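Local coordinates for DegV family protein (Streptococcus agalactiae, PDB 3LUP) that binds a long-chain fatty acid and may take part in lipid transport or fatty acid metabolism, at residues 25-30 with 73-78; 102-107 with 115-120. All blocks are in the same frame, centred on the assembly; numbering follows the deposited sequence.

How the contacts relate
From the N terminus the chain lays down strand 6-11 and then edge strand 26-29. Contact 1 closes a loop of 42 residues when helix 69-81 comes back to pack on that strand. The chain then adds strand 86-89 to the same parallel sheet. Contact 2 closes a much shorter loop of seven residues, from the helical segment 102-107 to the end of strand 114-116. The two loops follow in series, neither nested nor crossed. Contact 1 ties a helix to one outer strand and contact 2 ties the next helical connection to the other. Their centres are about 13 Å apart, and D73 touches L106 between them.

Contact 1: 25-30 with 73-78; sequences DVYVLD and DDLLCQ
L75 reaches from helix 69-81 to strand 26-29 and meets Y27 and L29. It is the sole residue of 73-78 to touch 25-30. The tight part lies round its two methyl groups. CD2 touches both strand side chains, 3.6 Å from CB of Y27 and 3.8 Å from CD1 of L29. CD1 goes to the tyrosine ring and lies 3.7 Å from CD1 of Y27, at an oblique approach. CG of L75 is anti to the backbone N (chi1 -177°), which carries both methyls away from the helix and across to the strand. L29 is buried. Its CB does not head for the helix, but its CD1 branch bends nearer. It also packs on I9, L72 and F91, which belong to the apolar side of the contact.

The other end is more polar. The ring of Y27 extends past L75 to L79 and E82. Its OH is hydrogen-bonded to Y84 OH, and the same Y84 OH is bonded to D25 OD1. The tyrosine tip is thus held by the loop after the helix. The looser side is that of V28, which lies between Y27 and L29, points away from the helix and is exposed. L75 is partly exposed, and a glycerol, probably from the crystallisation liquor, sits about 4 Å from its side chain, measured between nearest atoms.

Y27 points to the helix, V28 points away, and L29 reaches it with its CD1 branch, as on a strand with a helix over one face. Here this joins the edge strand of the parallel alpha/beta sheet to one of its flanking helices.

Contact 2: 102-107 with 115-120; sequences NIQFLI and IAFPDT
Two residues past F117, which packs on I103, Q104 and I107, D119 OD1 is gripped by two backbone nitrogens, those of A94 and K121. It probably helps fix the loop that follows strand 114-116. The surrounding motif is a beta-alpha-beta crossover: the helical segment links parallel strands 86-89 and 114-116 of an alpha/beta sheet.

F117 is the centre of the contact. CD1 of I103 lies over one face of its ring, toward the rim, in a CH-pi contact, 3.9 Å from the ring centroid and 27° off the normal. The chi1 of I103 (57°) sets CG1 between the backbone N and the carbonyl carbon, and the extended chain then carries CD1 over the ring. I115 CG2 lies above the opposite face, toward the rim. The phenyl group is therefore sandwiched between two isoleucines.

The side chain of I107 runs alongside those of F117 and I115, pointing the other way. Its CG1 is 4.0 Å from CG2 of I115, and its CD1 approaches the ring obliquely. A type I turn starts at I103 and ends at L106, next to I107.

Polar links lie beside the apolar part. W100 NE1 hydrogen-bonds to F117 O, and Q104 NE2 hydrogen-bonds to W100 O. The bent side chain of Q104 brings that NE2 to 3.9 Å from CB of F117, with the amide plane turned 78° from the ring.

Contact 1: 25-30 with 73-78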
ATOM      1  N   ASP A  25      19.017  -6.766   2.687  1.00 36.04           N
ATOM      2  CA  ASP A  25      18.502  -7.432   1.500  1.00 35.61           C
ATOM      3  C   ASP A  25      17.226  -6.774   0.986  1.00 35.06           C
ATOM      4  O   ASP A  25      16.574  -7.287   0.073  1.00 34.99           O
ATOM      5  CB  ASP A  25      18.266  -8.917   1.778  1.00 35.67           C
ATOM      6  CG  ASP A  25      19.552  -9.663   2.135  1.00 36.15           C
ATOM      7  OD1 ASP A  25      20.626  -9.307   1.597  1.00 34.65           O
ATOM      8  OD2 ASP A  25      19.475 -10.620   2.945  1.00 35.68           O
ATOM      9  N   VAL A  26      16.894  -5.623   1.563  1.00 34.40           N
ATOM     10  CA  VAL A  26      15.675  -4.902   1.211  1.00 33.96           C
ATOM     11  C   VAL A  26      16.013  -3.664   0.385  1.00 33.86           C
ATOM     12  O   VAL A  26      16.790  -2.831   0.814  1.00 34.07           O
ATOM     13  CB  VAL A  26      14.823  -4.548   2.475  1.00 33.81           C
ATOM     14  CG1 VAL A  26      13.637  -3.689   2.116  1.00 33.29           C
ATOM     15  CG2 VAL A  26      14.330  -5.815   3.156  1.00 33.03           C
ATOM     16  N   TYR A  27      15.447  -3.570  -0.817  1.00 33.90           N
ATOM     17  CA  TYR A  27      15.666  -2.416  -1.690  1.00 33.78           C
ATOM     18  C   TYR A  27      14.347  -1.696  -1.988  1.00 33.82           C
ATOM     19  O   TYR A  27      13.330  -2.339  -2.283  1.00 34.06           O
ATOM     20  CB  TYR A  27      16.395  -2.847  -2.963  1.00 33.52           C
ATOM     21  CG  TYR A  27      17.711  -3.519  -2.650  1.00 33.50           C
ATOM     22  CD1 TYR A  27      18.906  -2.800  -2.680  1.00 32.48           C
ATOM     23  CD2 TYR A  27      17.756  -4.878  -2.282  1.00 33.46           C
ATOM     24  CE1 TYR A  27      20.123  -3.413  -2.368  1.00 32.53           C
ATOM     25  CE2 TYR A  27      18.961  -5.504  -1.961  1.00 32.27           C
ATOM     26  CZ  TYR A  27      20.142  -4.763  -2.006  1.00 33.09           C
ATOM     27  OH  TYR A  27      21.339  -5.374  -1.700  1.00 32.68           O
ATOM     28  N   VAL A  28      14.365  -0.368  -1.877  1.00 33.73           N
ATOM     29  CA  VAL A  28      13.149   0.437  -1.989  1.00 33.64           C
ATOM     30  C   VAL A  28      13.276   1.449  -3.104  1.00 34.05           C
ATOM     31  O   VAL A  28      14.100   2.367  -3.025  1.00 34.04           O
ATOM     32  CB  VAL A  28      12.809   1.231  -0.686  1.00 33.39           C
ATOM     33  CG1 VAL A  28      11.414   1.775  -0.792  1.00 33.46           C
ATOM     34  CG2 VAL A  28      12.936   0.378   0.561  1.00 32.32           C
ATOM     35  N   LEU A  29      12.443   1.283  -4.124  1.00 34.51           N
ATOM     36  CA  LEU A  29      12.345   2.222  -5.243  1.00 35.47           C
ATOM     37  C   LEU A  29      11.521   3.443  -4.854  1.00 35.91           C
ATOM     38  O   LEU A  29      10.479   3.294  -4.216  1.00 36.20           O
ATOM     39  CB  LEU A  29      11.659   1.540  -6.428  1.00 35.33           C
ATOM     40  CG  LEU A  29      12.441   0.709  -7.437  1.00 36.10           C
ATOM     41  CD1 LEU A  29      13.626   0.025  -6.806  1.00 38.36           C
ATOM     42  CD2 LEU A  29      11.520  -0.308  -8.106  1.00 35.87           C
ATOM     43  N   ASP A  30      11.964   4.636  -5.261  1.00 36.26           N
ATOM     44  CA  ASP A  30      11.225   5.870  -4.970  1.00 36.99           C
ATOM     45  C   ASP A  30      10.082   6.161  -5.937  1.00 37.08           C
ATOM     46  O   ASP A  30      10.201   5.955  -7.144  1.00 37.63           O
ATOM     47  CB  ASP A  30      12.168   7.070  -4.916  1.00 37.19           C
ATOM     48  CG  ASP A  30      13.238   6.924  -3.844  1.00 38.80           C
ATOM     49  OD1 ASP A  30      12.953   6.362  -2.757  1.00 39.59           O
ATOM     50  OD2 ASP A  30      14.380   7.366  -4.098  1.00 40.66           O
ATOM     51  N   ASP A  73      15.819  -1.750 -13.384  1.00 37.64           N
ATOM     52  CA  ASP A  73      16.704  -2.434 -14.309  1.00 37.99           C
ATOM     53  C   ASP A  73      18.140  -2.462 -13.808  1.00 37.84           C
ATOM     54  O   ASP A  73      18.754  -3.527 -13.761  1.00 37.83           O
ATOM     55  CB  ASP A  73      16.650  -1.760 -15.670  1.00 38.39           C
ATOM     56  CG  ASP A  73      17.472  -2.477 -16.693  1.00 40.19           C
ATOM     57  OD1 ASP A  73      17.363  -3.722 -16.750  1.00 42.50           O
ATOM     58  OD2 ASP A  73      18.230  -1.804 -17.431  1.00 42.25           O
ATOM     59  N   ASP A  74      18.653  -1.292 -13.430  1.00 37.66           N
ATOM     60  CA  ASP A  74      20.017  -1.143 -12.917  1.00 37.81           C
ATOM     61  C   ASP A  74      20.228  -1.808 -11.539  1.00 37.58           C
ATOM     62  O   ASP A  74      21.324  -2.304 -11.235  1.00 37.39           O
ATOM     63  CB  ASP A  74      20.411   0.343 -12.865  1.00 38.08           C
ATOM     64  CG  ASP A  74      20.393   1.026 -14.254  1.00 39.80           C
ATOM     65  OD1 ASP A  74      20.742   0.374 -15.273  1.00 40.57           O
ATOM     66  OD2 ASP A  74      20.039   2.235 -14.319  1.00 41.21           O
ATOM     67  N   LEU A  75      19.180  -1.810 -10.714  1.00 37.29           N
ATOM     68  CA  LEU A  75      19.206  -2.485  -9.420  1.00 37.01           C
ATOM     69  C   LEU A  75      19.277  -4.009  -9.587  1.00 37.07           C
ATOM     70  O   LEU A  75      19.990  -4.696  -8.847  1.00 36.92           O
ATOM     71  CB  LEU A  75      17.975  -2.117  -8.593  1.00 36.66           C
ATOM     72  CG  LEU A  75      17.914  -2.700  -7.176  1.00 36.78           C
ATOM     73  CD1 LEU A  75      19.134  -2.315  -6.330  1.00 36.44           C
ATOM     74  CD2 LEU A  75      16.657  -2.248  -6.492  1.00 37.47           C
ATOM     75  N   LEU A  76      18.526  -4.520 -10.556  1.00 36.76           N
ATOM     76  CA  LEU A  76      18.531  -5.934 -10.849  1.00 36.79           C
ATOM     77  C   LEU A  76      19.915  -6.398 -11.267  1.00 37.00           C
ATOM     78  O   LEU A  76      20.413  -7.413 -10.777  1.00 37.19           O
ATOM     79  CB  LEU A  76      17.501  -6.269 -11.929  1.00 36.63           C
ATOM     80  CG  LEU A  76      16.034  -6.297 -11.492  1.00 35.69           C
ATOM     81  CD1 LEU A  76      15.189  -6.798 -12.624  1.00 35.32           C
ATOM     82  CD2 LEU A  76      15.835  -7.182 -10.292  1.00 34.93           C
ATOM     83  N   CYS A  77      20.531  -5.641 -12.164  1.00 37.25           N
ATOM     84  CA  CYS A  77      21.878  -5.927 -12.632  1.00 37.78           C
ATOM     85  C   CYS A  77      22.874  -5.887 -11.468  1.00 37.70           C
ATOM     86  O   CYS A  77      23.679  -6.806 -11.304  1.00 37.50           O
ATOM     87  CB  CYS A  77      22.259  -4.941 -13.738  1.00 37.62           C
ATOM     88  SG  CYS A  77      23.956  -5.085 -14.306  1.00 41.25           S
ATOM     89  N   GLN A  78      22.790  -4.832 -10.654  1.00 38.03           N
ATOM     90  CA  GLN A  78      23.611  -4.672  -9.441  1.00 38.21           C
ATOM     91  C   GLN A  78      23.482  -5.848  -8.453  1.00 37.72           C
ATOM     92  O   GLN A  78      24.475  -6.310  -7.885  1.00 37.66           O
ATOM     93  CB  GLN A  78      23.287  -3.332  -8.752  1.00 38.48           C
ATOM     94  CG  GLN A  78      24.342  -2.842  -7.763  1.00 40.90           C
ATOM     95  CD  GLN A  78      25.770  -2.804  -8.357  1.00 44.97           C
ATOM     96  OE1 GLN A  78      25.964  -2.452  -9.525  1.00 46.49           O
ATOM     97  NE2 GLN A  78      26.770  -3.156  -7.539  1.00 45.59           N
TER

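Contact 2: 102-107 with 115-120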
ATOM      1  N   ASN A 102       4.053  -2.903 -16.241  1.00 36.48           N
ATOM      2  CA  ASN A 102       5.177  -2.331 -16.972  1.00 36.62           C
ATOM      3  C   ASN A 102       6.529  -2.967 -16.673  1.00 36.82           C
ATOM      4  O   ASN A 102       7.414  -2.951 -17.522  1.00 37.16           O
ATOM      5  CB  ASN A 102       5.232  -0.814 -16.794  1.00 36.64           C
ATOM      6  CG  ASN A 102       4.282  -0.091 -17.725  1.00 36.64           C
ATOM      7  OD1 ASN A 102       4.224  -0.392 -18.909  1.00 38.31           O
ATOM      8  ND2 ASN A 102       3.530   0.859 -17.195  1.00 36.17           N
ATOM      9  N   ILE A 103       6.690  -3.542 -15.486  1.00 36.90           N
ATOM     10  CA  ILE A 103       7.970  -4.149 -15.115  1.00 37.03           C
ATOM     11  C   ILE A 103       8.112  -5.607 -15.522  1.00 37.30           C
ATOM     12  O   ILE A 103       9.194  -6.159 -15.365  1.00 37.54           O
ATOM     13  CB  ILE A 103       8.265  -4.068 -13.593  1.00 37.09           C
ATOM     14  CG1 ILE A 103       7.151  -4.721 -12.789  1.00 37.27           C
ATOM     15  CG2 ILE A 103       8.451  -2.649 -13.153  1.00 36.86           C
ATOM     16  CD1 ILE A 103       7.510  -4.940 -11.383  1.00 39.59           C
ATOM     17  N   GLN A 104       7.040  -6.225 -16.033  1.00 37.52           N
ATOM     18  CA  GLN A 104       7.001  -7.682 -16.261  1.00 37.65           C
ATOM     19  C   GLN A 104       8.024  -8.199 -17.266  1.00 37.78           C
ATOM     20  O   GLN A 104       8.549  -9.317 -17.117  1.00 37.89           O
ATOM     21  CB  GLN A 104       5.611  -8.153 -16.694  1.00 37.65           C
ATOM     22  CG  GLN A 104       4.521  -8.046 -15.643  1.00 38.62           C
ATOM     23  CD  GLN A 104       4.924  -8.611 -14.292  1.00 40.30           C
ATOM     24  OE1 GLN A 104       5.131  -9.818 -14.133  1.00 39.77           O
ATOM     25  NE2 GLN A 104       5.028  -7.728 -13.299  1.00 41.51           N
ATOM     26  N   PHE A 105       8.299  -7.402 -18.295  1.00 37.66           N
ATOM     27  CA  PHE A 105       9.240  -7.820 -19.329  1.00 37.67           C
ATOM     28  C   PHE A 105      10.637  -7.988 -18.739  1.00 37.54           C
ATOM     29  O   PHE A 105      11.432  -8.776 -19.236  1.00 37.90           O
ATOM     30  CB  PHE A 105       9.238  -6.845 -20.512  1.00 37.64           C
ATOM     31  CG  PHE A 105      10.021  -5.581 -20.269  1.00 38.80           C
ATOM     32  CD1 PHE A 105       9.530  -4.589 -19.417  1.00 39.79           C
ATOM     33  CD2 PHE A 105      11.250  -5.377 -20.900  1.00 39.91           C
ATOM     34  CE1 PHE A 105      10.255  -3.417 -19.190  1.00 40.30           C
ATOM     35  CE2 PHE A 105      11.982  -4.208 -20.687  1.00 40.45           C
ATOM     36  CZ  PHE A 105      11.482  -3.224 -19.833  1.00 40.71           C
ATOM     37  N   LEU A 106      10.914  -7.270 -17.656  1.00 37.45           N
ATOM     38  CA  LEU A 106      12.228  -7.300 -17.026  1.00 37.59           C
ATOM     39  C   LEU A 106      12.667  -8.675 -16.524  1.00 37.74           C
ATOM     40  O   LEU A 106      13.865  -8.951 -16.441  1.00 37.78           O
ATOM     41  CB  LEU A 106      12.338  -6.242 -15.920  1.00 37.58           C
ATOM     42  CG  LEU A 106      12.513  -4.771 -16.352  1.00 37.41           C
ATOM     43  CD1 LEU A 106      12.828  -3.880 -15.154  1.00 36.30           C
ATOM     44  CD2 LEU A 106      13.607  -4.610 -17.408  1.00 37.04           C
ATOM     45  N   ILE A 107      11.709  -9.541 -16.203  1.00 37.89           N
ATOM     46  CA  ILE A 107      12.028 -10.920 -15.804  1.00 37.87           C
ATOM     47  C   ILE A 107      12.789 -11.686 -16.901  1.00 38.35           C
ATOM     48  O   ILE A 107      13.740 -12.421 -16.601  1.00 38.72           O
ATOM     49  CB  ILE A 107      10.770 -11.692 -15.344  1.00 37.89           C
ATOM     50  CG1 ILE A 107      10.145 -10.983 -14.125  1.00 37.42           C
ATOM     51  CG2 ILE A 107      11.095 -13.189 -15.069  1.00 36.68           C
ATOM     52  CD1 ILE A 107       8.660 -11.287 -13.891  1.00 36.72           C
ATOM     53  N   ILE A 115      13.294 -14.603 -10.495  1.00 31.97           N
ATOM     54  CA  ILE A 115      12.597 -13.366 -10.144  1.00 31.59           C
ATOM     55  C   ILE A 115      11.096 -13.564 -10.142  1.00 31.47           C
ATOM     56  O   ILE A 115      10.534 -14.091 -11.102  1.00 31.68           O
ATOM     57  CB  ILE A 115      12.928 -12.243 -11.151  1.00 31.36           C
ATOM     58  CG1 ILE A 115      14.436 -12.035 -11.242  1.00 31.23           C
ATOM     59  CG2 ILE A 115      12.243 -10.947 -10.760  1.00 31.25           C
ATOM     60  CD1 ILE A 115      14.874 -11.277 -12.483  1.00 31.83           C
ATOM     61  N   ALA A 116      10.442 -13.131  -9.070  1.00 31.29           N
ATOM     62  CA  ALA A 116       8.984 -13.132  -9.040  1.00 30.89           C
ATOM     63  C   ALA A 116       8.457 -11.769  -8.625  1.00 30.79           C
ATOM     64  O   ALA A 116       8.847 -11.230  -7.576  1.00 31.20           O
ATOM     65  CB  ALA A 116       8.457 -14.225  -8.131  1.00 30.43           C
ATOM     66  N   PHE A 117       7.597 -11.206  -9.477  1.00 30.36           N
ATOM     67  CA  PHE A 117       6.913  -9.951  -9.200  1.00 29.89           C
ATOM     68  C   PHE A 117       5.402 -10.189  -9.088  1.00 29.86           C
ATOM     69  O   PHE A 117       4.644  -9.718  -9.938  1.00 29.28           O
ATOM     70  CB  PHE A 117       7.155  -8.922 -10.311  1.00 29.81           C
ATOM     71  CG  PHE A 117       8.583  -8.430 -10.433  1.00 30.11           C
ATOM     72  CD1 PHE A 117       9.404  -8.280  -9.317  1.00 30.14           C
ATOM     73  CD2 PHE A 117       9.095  -8.079 -11.687  1.00 29.63           C
ATOM     74  CE1 PHE A 117      10.718  -7.826  -9.458  1.00 29.93           C
ATOM     75  CE2 PHE A 117      10.402  -7.617 -11.835  1.00 28.94           C
ATOM     76  CZ  PHE A 117      11.213  -7.490 -10.725  1.00 29.97           C
ATOM     77  N   PRO A 118       4.948 -10.902  -8.033  1.00 30.21           N
ATOM     78  CA  PRO A 118       3.485 -11.135  -7.920  1.00 30.21           C
ATOM     79  C   PRO A 118       2.721  -9.832  -7.655  1.00 30.43           C
ATOM     80  O   PRO A 118       3.252  -8.897  -7.019  1.00 30.21           O
ATOM     81  CB  PRO A 118       3.368 -12.079  -6.722  1.00 30.32           C
ATOM     82  CG  PRO A 118       4.592 -11.749  -5.870  1.00 30.35           C
ATOM     83  CD  PRO A 118       5.687 -11.350  -6.830  1.00 29.96           C
ATOM     84  N   ASP A 119       1.495  -9.755  -8.162  1.00 30.27           N
ATOM     85  CA  ASP A 119       0.697  -8.562  -7.959  1.00 30.28           C
ATOM     86  C   ASP A 119       0.225  -8.548  -6.512  1.00 30.01           C
ATOM     87  O   ASP A 119      -0.503  -9.442  -6.067  1.00 29.82           O
ATOM     88  CB  ASP A 119      -0.480  -8.523  -8.938  1.00 30.59           C
ATOM     89  CG  ASP A 119      -1.393  -7.308  -8.730  1.00 31.78           C
ATOM     90  OD1 ASP A 119      -0.987  -6.312  -8.074  1.00 31.77           O
ATOM     91  OD2 ASP A 119      -2.532  -7.359  -9.245  1.00 33.85           O
ATOM     92  N   THR A 120       0.646  -7.529  -5.776  1.00 30.02           N
ATOM     93  CA  THR A 120       0.337  -7.469  -4.357  1.00 30.18           C
ATOM     94  C   THR A 120      -1.095  -7.060  -4.129  1.00 29.94           C
ATOM     95  O   THR A 120      -1.649  -7.377  -3.093  1.00 30.46           O
ATOM     96  CB  THR A 120       1.257  -6.516  -3.590  1.00 30.26           C
ATOM     97  OG1 THR A 120       1.024  -5.167  -4.027  1.00 31.34           O
ATOM     98  CG2 THR A 120       2.713  -6.899  -3.810  1.00 30.40           C
TER